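Local coordinates for protein Pts system, fructose-specific iiabc component (PDB 5DLE) that probably takes up fructose while phosphorylating it to fructose 1-phosphate at the expense of a phosphohistidine protein, the present chain being the IIB domain of that transporter, at residues 11-16 with 42-47; 19-24 with 74-79; 70-75 with 86-91. One frame throughout, in Å; residues are numbered along the deposited sequence.

Contact 1: residues 11-16 with 42-47; sequences AEKIVA and GYSIRV. With IMD (imidazole), chain E.
Ile14 lies against Ile45 and Tyr43 in the first beta-alpha-beta unit of this IIB domain, where strands 13-19 and 44-50 run parallel and helix 25-40 connects them. From Ile14 CB, the CG2 branch meets CD1 of Ile45 at 3.5 Å, tighter than an ordinary carbon-carbon contact. The other branch leaves beside the backbone N (chi1 -62°) and brings CG1 to 4.1 Å from CB of Tyr43. At the tip, Ile14 CD1 settles 3.7 Å from Tyr43 CD2, approaching the ring obliquely. Ala16 CB and Val47 CG2 continue this apolar face, on which Ile45 and Val47 also pack against helix 25-40. Phe108 stacks on the Tyr43 ring and touches Ile14 as well.

Four backbone hydrogen bonds hold the register: Ser44 and Arg46 donate to the carbonyls of Glu12 and Ile14, while Ile14 and Ala16 donate to those of Ser44 and Arg46. The polar ends find partners further off, Arg46 in a salt bridge with Glu63, and Glu12 OE1 in a hydrogen bond with Ser68 OG. Glu12 OE2, finally, accepts a 2.7 Å hydrogen bond from N3 of an imidazole, probably a crystallisation component, whose C2 is 3.5 Å from Tyr43 OH.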
# COMPACT_ATOMS: atom_id res chain seq x y z
N ALA A 11 -13.61 1.26 -30.28
CA ALA A 11 -14.06 0.98 -28.92
C ALA A 11 -14.36 2.28 -28.19
O ALA A 11 -13.65 3.28 -28.35
CB ALA A 11 -13.01 0.18 -28.16
N GLU A 12 -15.41 2.27 -27.38
CA GLU A 12 -15.71 3.45 -26.59
C GLU A 12 -14.57 3.73 -25.61
O GLU A 12 -13.81 2.84 -25.23
CB GLU A 12 -16.99 3.26 -25.80
CG GLU A 12 -18.20 3.01 -26.63
CD GLU A 12 -19.39 3.13 -25.77
OE1 GLU A 12 -19.53 4.21 -25.17
OE2 GLU A 12 -20.13 2.13 -25.64
N LYS A 13 -14.49 4.98 -25.18
CA LYS A 13 -13.40 5.45 -24.34
C LYS A 13 -13.90 5.76 -22.93
O LYS A 13 -14.93 6.41 -22.74
CB LYS A 13 -12.75 6.70 -24.95
CG LYS A 13 -12.04 6.40 -26.31
CD LYS A 13 -11.49 7.66 -26.91
CE LYS A 13 -10.84 7.38 -28.24
NZ LYS A 13 -10.02 8.53 -28.69
N ILE A 14 -13.14 5.30 -21.94
CA ILE A 14 -13.38 5.68 -20.55
C ILE A 14 -12.21 6.55 -20.11
O ILE A 14 -11.07 6.29 -20.51
CB ILE A 14 -13.48 4.42 -19.65
CG1 ILE A 14 -14.66 3.55 -20.08
CG2 ILE A 14 -13.57 4.82 -18.14
CD1 ILE A 14 -14.79 2.25 -19.30
N VAL A 15 -12.48 7.60 -19.34
CA VAL A 15 -11.39 8.25 -18.61
C VAL A 15 -11.67 8.12 -17.12
O VAL A 15 -12.83 8.03 -16.68
CB VAL A 15 -11.17 9.72 -19.00
CG1 VAL A 15 -10.74 9.80 -20.48
CG2 VAL A 15 -12.41 10.58 -18.73
N ALA A 16 -10.59 8.08 -16.33
CA ALA A 16 -10.77 7.95 -14.90
C ALA A 16 -9.75 8.82 -14.17
O ALA A 16 -8.68 9.12 -14.72
CB ALA A 16 -10.60 6.49 -14.43
N GLY A 42 -13.63 -4.46 -23.11
CA GLY A 42 -13.50 -3.98 -24.48
C GLY A 42 -13.34 -2.48 -24.66
O GLY A 42 -13.46 -1.99 -25.79
N TYR A 43 -13.06 -1.73 -23.59
CA TYR A 43 -13.01 -0.29 -23.66
C TYR A 43 -11.56 0.18 -23.71
O TYR A 43 -10.68 -0.46 -23.15
CB TYR A 43 -13.67 0.34 -22.43
CG TYR A 43 -15.12 -0.04 -22.30
CD1 TYR A 43 -16.05 0.40 -23.25
CD2 TYR A 43 -15.57 -0.84 -21.26
CE1 TYR A 43 -17.37 0.04 -23.15
CE2 TYR A 43 -16.89 -1.18 -21.13
CZ TYR A 43 -17.79 -0.75 -22.10
OH TYR A 43 -19.12 -1.08 -22.02
N SER A 44 -11.38 1.34 -24.31
CA SER A 44 -10.16 2.14 -24.21
C SER A 44 -10.19 2.88 -22.88
O SER A 44 -11.27 3.26 -22.41
CB SER A 44 -10.15 3.15 -25.37
OG SER A 44 -8.85 3.68 -25.54
N ILE A 45 -9.02 3.06 -22.24
CA ILE A 45 -9.03 3.67 -20.91
C ILE A 45 -7.80 4.57 -20.75
O ILE A 45 -6.69 4.19 -21.15
CB ILE A 45 -9.08 2.54 -19.83
CG1 ILE A 45 -9.00 3.08 -18.39
CG2 ILE A 45 -7.96 1.53 -20.01
CD1 ILE A 45 -10.29 3.66 -17.92
N ARG A 46 -7.99 5.76 -20.18
CA ARG A 46 -6.89 6.61 -19.71
C ARG A 46 -7.16 6.96 -18.26
O ARG A 46 -8.28 7.34 -17.94
CB ARG A 46 -6.79 7.90 -20.55
CG ARG A 46 -5.85 7.76 -21.75
CD ARG A 46 -4.37 7.99 -21.36
NE ARG A 46 -4.23 9.38 -20.92
CZ ARG A 46 -3.94 9.80 -19.70
NH1 ARG A 46 -3.60 8.98 -18.69
NH2 ARG A 46 -3.94 11.11 -19.50
N VAL A 47 -6.14 6.82 -17.39
CA VAL A 47 -6.28 7.12 -15.97
C VAL A 47 -5.25 8.17 -15.53
O VAL A 47 -4.04 8.00 -15.75
CB VAL A 47 -6.13 5.85 -15.10
CG1 VAL A 47 -6.43 6.18 -13.62
CG2 VAL A 47 -7.08 4.80 -15.54
N1 IMD E . -22.75 0.51 -22.38
C2 IMD E . -21.73 0.90 -23.18
N3 IMD E . -22.10 2.02 -23.84
C4 IMD E . -23.36 2.34 -23.46
C5 IMD E . -23.77 1.39 -22.54

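Contact 2: residues 19-24 with 74-79; sequences ACPVGV and VDKDID
The flat carboxylate of Asp75 presents OD2 to Cys20, 3.4 Å from SG and nearly as close to CB. The sulfur is placed by a first torsion that sets it anti to the backbone N of Cys20 (chi1 175°). The pyrrolidine of Pro21 crosses the Asp75 side chain at about a right angle, its CD 4.1 Å from Asp75 CB and 3.8 Å from the carbonyl O of Asp75. The peptide carbonyl of Ala19 receives the N-H of Asp75 almost head-on, at 2.8 Å between Asp75 N and Ala19 O.

That bond belongs to the last parallel bridge between strands 13-19 and 69-74, beyond which both strands give way to loops at the C-terminal edge of the sheet, the usual place for active sites in open alpha/beta folds. Ala19 and Val74 put their side chains on the same face of the sheet, Ala19 CB 3.8 Å from Val74 CG1, with Ile78 CG2 and the aliphatic stem of Lys76 also near Ala19 CB.

In fructose-type IIB domains the phosphoryl-carrying cysteine lies in the loop after the first strand, so Cys20 probably has that role here. His26 of a second subunit packs on Cys20, and Asn98 ND2 of that subunit hydrogen-bonds to Pro21 O.

Chemically, the sulfur thus has a carboxylate oxygen beside it. Because Thr93 OG1 hydrogen-bonds to this same OD2, it probably acts as a second-shell residue that steadies the oxygen beside the sulfur.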
# COMPACT_ATOMS: atom_id res chain seq x y z
N ALA A 19 -7.54 8.88 -6.83
CA ALA A 19 -6.88 9.82 -5.92
C ALA A 19 -7.09 9.36 -4.50
O ALA A 19 -8.19 9.40 -3.99
CB ALA A 19 -7.44 11.23 -6.11
N CYS A 20 -6.01 8.92 -3.86
CA CYS A 20 -6.05 8.60 -2.42
C CYS A 20 -4.85 9.29 -1.80
O CYS A 20 -3.71 9.03 -2.21
CB CYS A 20 -6.01 7.09 -2.23
SG CYS A 20 -5.89 6.70 -0.44
N PRO A 21 -5.04 10.12 -0.77
CA PRO A 21 -3.90 10.87 -0.22
C PRO A 21 -3.16 10.13 0.88
O PRO A 21 -2.63 10.76 1.80
CB PRO A 21 -4.57 12.13 0.34
CG PRO A 21 -5.91 11.63 0.81
CD PRO A 21 -6.33 10.58 -0.25
N VAL A 22 -3.13 8.81 0.84
CA VAL A 22 -2.30 7.98 1.70
C VAL A 22 -1.33 7.25 0.79
O VAL A 22 -1.75 6.32 0.07
CB VAL A 22 -3.14 7.00 2.51
CG1 VAL A 22 -2.20 6.09 3.33
CG2 VAL A 22 -4.04 7.76 3.43
N GLY A 23 -0.04 7.58 0.88
CA GLY A 23 0.96 6.89 0.07
C GLY A 23 0.57 6.86 -1.40
O GLY A 23 0.04 7.83 -1.95
N VAL A 24 0.83 5.71 -2.02
CA VAL A 24 0.53 5.50 -3.45
C VAL A 24 -0.31 4.27 -3.71
O VAL A 24 -0.82 4.11 -4.84
CB VAL A 24 1.81 5.42 -4.30
CG1 VAL A 24 2.49 6.81 -4.35
CG2 VAL A 24 2.76 4.30 -3.83
N VAL A 74 -12.01 8.30 -5.78
CA VAL A 74 -11.32 9.36 -5.06
C VAL A 74 -11.69 9.31 -3.60
O VAL A 74 -12.84 9.01 -3.24
CB VAL A 74 -11.60 10.76 -5.66
CG1 VAL A 74 -11.13 10.81 -7.12
CG2 VAL A 74 -13.11 11.08 -5.67
N ASP A 75 -10.69 9.60 -2.77
CA ASP A 75 -10.86 9.75 -1.34
C ASP A 75 -10.47 11.14 -0.89
O ASP A 75 -10.07 11.32 0.27
CB ASP A 75 -9.99 8.75 -0.58
CG ASP A 75 -10.22 7.31 -1.01
OD1 ASP A 75 -11.38 6.90 -1.28
OD2 ASP A 75 -9.24 6.54 -0.97
N LYS A 76 -10.51 12.10 -1.80
CA LYS A 76 -10.27 13.51 -1.52
C LYS A 76 -11.00 14.28 -2.61
O LYS A 76 -11.36 13.71 -3.65
CB LYS A 76 -8.77 13.85 -1.50
CG LYS A 76 -8.08 13.66 -2.85
CD LYS A 76 -6.64 14.19 -2.81
CE LYS A 76 -6.15 14.57 -4.21
NZ LYS A 76 -4.73 15.04 -4.23
N ASP A 77 -11.24 15.56 -2.37
CA ASP A 77 -11.87 16.39 -3.39
C ASP A 77 -10.87 16.68 -4.49
O ASP A 77 -9.70 16.93 -4.23
CB ASP A 77 -12.38 17.69 -2.77
CG ASP A 77 -13.59 17.47 -1.86
OD1 ASP A 77 -14.40 16.57 -2.14
OD2 ASP A 77 -13.74 18.23 -0.88
N ILE A 78 -11.33 16.59 -5.75
CA ILE A 78 -10.50 16.92 -6.90
C ILE A 78 -11.28 17.95 -7.72
O ILE A 78 -12.45 18.24 -7.44
CB ILE A 78 -10.15 15.69 -7.77
CG1 ILE A 78 -11.42 15.11 -8.39
CG2 ILE A 78 -9.43 14.60 -6.93
CD1 ILE A 78 -11.12 14.17 -9.50
N ASP A 79 -10.62 18.53 -8.74
CA ASP A 79 -11.37 19.46 -9.58
C ASP A 79 -12.29 18.68 -10.50
O ASP A 79 -11.84 17.80 -11.24
CB ASP A 79 -10.51 20.40 -10.43
CG ASP A 79 -11.39 21.28 -11.39
OD1 ASP A 79 -11.32 21.10 -12.64
OD2 ASP A 79 -12.21 22.11 -10.88

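Contact 3: residues 70-75 with 86-91; sequences VILAVD and KRVYKV
Leu72 lays its CD1 branch, extended beyond CG (chi2 -178°), against Val88, meeting CG1 at 3.7 Å, and the same methyl reaches the aliphatic CD of Lys90. Two residues further along, the Val74 side chain crosses that of Lys90 at about a right angle, its CG2 4.0 Å from Lys90 CD. Near the start of the strand Val70 does likewise with Lys86, CG2 approaching CB at 3.8 Å, while Val70 CB faces Val88 CG2. Lysine stems thus supply carbon surface and send their nitrogens onward, Lys90 to a salt bridge with Glu80 and Lys86 to the carbonyls of Ile64 and Ala67.

In the open alpha/beta sheet, residues 70-74 and 88-91 run parallel, 14° apart in direction, with 88-91 outermost within this chain. Five backbone hydrogen bonds join them in a regular ladder. Val91 N to Leu72 O is among the straightest, 2.8 Å long with an angle of 171° at the hydrogen.

On the opposite face of the sheet, Ile71 and Ala73 lie with Tyr89 and Val91, covered by helices 93-98 and 100-107. Here CG1 of Val91 sits 3.9 Å above one face of the Tyr89 ring, displaced toward the rim, and Tyr89 OH hydrogen-bonds to Glu106 OE1.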
# COMPACT_ATOMS: atom_id res chain seq x y z
N VAL A 70 -16.85 9.20 -17.35
CA VAL A 70 -15.76 9.55 -16.43
C VAL A 70 -15.96 8.76 -15.14
O VAL A 70 -17.04 8.82 -14.54
CB VAL A 70 -15.77 11.06 -16.10
CG1 VAL A 70 -14.69 11.42 -15.09
CG2 VAL A 70 -15.64 11.94 -17.39
N ILE A 71 -14.93 8.06 -14.68
CA ILE A 71 -14.98 7.34 -13.41
C ILE A 71 -14.01 8.01 -12.45
O ILE A 71 -12.81 8.15 -12.75
CB ILE A 71 -14.64 5.85 -13.58
CG1 ILE A 71 -15.65 5.19 -14.53
CG2 ILE A 71 -14.60 5.10 -12.20
CD1 ILE A 71 -15.33 3.74 -14.78
N LEU A 72 -14.52 8.46 -11.31
CA LEU A 72 -13.66 9.10 -10.30
C LEU A 72 -13.60 8.16 -9.12
O LEU A 72 -14.63 7.92 -8.48
CB LEU A 72 -14.26 10.43 -9.86
CG LEU A 72 -14.48 11.45 -10.97
CD1 LEU A 72 -15.04 12.76 -10.40
CD2 LEU A 72 -13.21 11.67 -11.84
N ALA A 73 -12.42 7.65 -8.82
CA ALA A 73 -12.26 6.77 -7.67
C ALA A 73 -11.37 7.56 -6.70
O ALA A 73 -10.14 7.52 -6.80
CB ALA A 73 -11.64 5.43 -8.10
N VAL A 74 -12.01 8.30 -5.78
CA VAL A 74 -11.32 9.36 -5.06
C VAL A 74 -11.69 9.31 -3.60
O VAL A 74 -12.84 9.01 -3.24
CB VAL A 74 -11.60 10.76 -5.66
CG1 VAL A 74 -11.13 10.81 -7.12
CG2 VAL A 74 -13.11 11.08 -5.67
N ASP A 75 -10.69 9.60 -2.77
CA ASP A 75 -10.86 9.75 -1.34
C ASP A 75 -10.47 11.14 -0.89
O ASP A 75 -10.07 11.32 0.27
CB ASP A 75 -9.99 8.75 -0.58
CG ASP A 75 -10.22 7.31 -1.01
OD1 ASP A 75 -11.38 6.90 -1.28
OD2 ASP A 75 -9.24 6.54 -0.97
N LYS A 86 -20.48 15.51 -18.88
CA LYS A 86 -20.14 14.10 -19.01
C LYS A 86 -20.89 13.29 -17.96
O LYS A 86 -21.19 13.78 -16.88
CB LYS A 86 -18.64 13.85 -18.81
CG LYS A 86 -17.69 14.84 -19.50
CD LYS A 86 -17.76 14.74 -21.05
CE LYS A 86 -17.52 13.30 -21.54
NZ LYS A 86 -17.23 13.30 -23.06
N ARG A 87 -21.16 12.03 -18.28
CA ARG A 87 -21.59 11.11 -17.24
C ARG A 87 -20.41 10.87 -16.32
O ARG A 87 -19.33 10.52 -16.78
CB ARG A 87 -22.05 9.78 -17.82
CG ARG A 87 -23.29 9.90 -18.71
CD ARG A 87 -23.78 8.48 -18.98
NE ARG A 87 -24.94 8.42 -19.87
CZ ARG A 87 -26.18 8.28 -19.44
NH1 ARG A 87 -26.42 8.20 -18.13
NH2 ARG A 87 -27.17 8.19 -20.32
N VAL A 88 -20.63 11.06 -15.01
CA VAL A 88 -19.55 10.92 -14.03
C VAL A 88 -20.02 9.96 -12.95
O VAL A 88 -21.08 10.17 -12.34
CB VAL A 88 -19.15 12.28 -13.42
CG1 VAL A 88 -18.09 12.06 -12.33
CG2 VAL A 88 -18.62 13.25 -14.48
N TYR A 89 -19.23 8.91 -12.72
CA TYR A 89 -19.51 7.93 -11.68
C TYR A 89 -18.42 8.08 -10.64
O TYR A 89 -17.25 7.75 -10.91
CB TYR A 89 -19.51 6.52 -12.25
CG TYR A 89 -20.14 5.53 -11.33
CD1 TYR A 89 -21.26 5.85 -10.58
CD2 TYR A 89 -19.62 4.27 -11.23
CE1 TYR A 89 -21.83 4.91 -9.72
CE2 TYR A 89 -20.20 3.32 -10.39
CZ TYR A 89 -21.28 3.64 -9.65
OH TYR A 89 -21.81 2.68 -8.83
N LYS A 90 -18.79 8.61 -9.47
CA LYS A 90 -17.82 8.87 -8.41
C LYS A 90 -18.00 7.87 -7.27
O LYS A 90 -19.10 7.72 -6.72
CB LYS A 90 -17.99 10.29 -7.88
CG LYS A 90 -17.04 10.63 -6.77
CD LYS A 90 -16.80 12.13 -6.74
CE LYS A 90 -17.81 12.83 -5.87
NZ LYS A 90 -17.39 14.23 -5.59
N VAL A 91 -16.89 7.22 -6.90
CA VAL A 91 -16.83 6.19 -5.86
C VAL A 91 -15.54 6.38 -5.08
O VAL A 91 -14.65 7.15 -5.45
CB VAL A 91 -16.89 4.76 -6.45
CG1 VAL A 91 -18.23 4.56 -7.22
CG2 VAL A 91 -15.72 4.52 -7.39

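Overall arrangement
All three contacts belong to one mixed sheet, contacts 1 and 3 along its parallel strands and contact 2 where they run out into loops. Contact 3 is the most central, about 6 Å from the chain's centre to its own, against 9 Å for contact 1 and 12 Å for contact 2. Contacts 1 and 3 combine a buried apolar core with polar ends at the surface, and their inner strands are neighbours: Val15 O meets Ile71 N at 2.9 Å. Contact 2 shares Val74 and Asp75 with contact 3; there the backbone ladder gives way to a cysteine sulfur beside a carboxylate. It alone involves several neighbouring subunits.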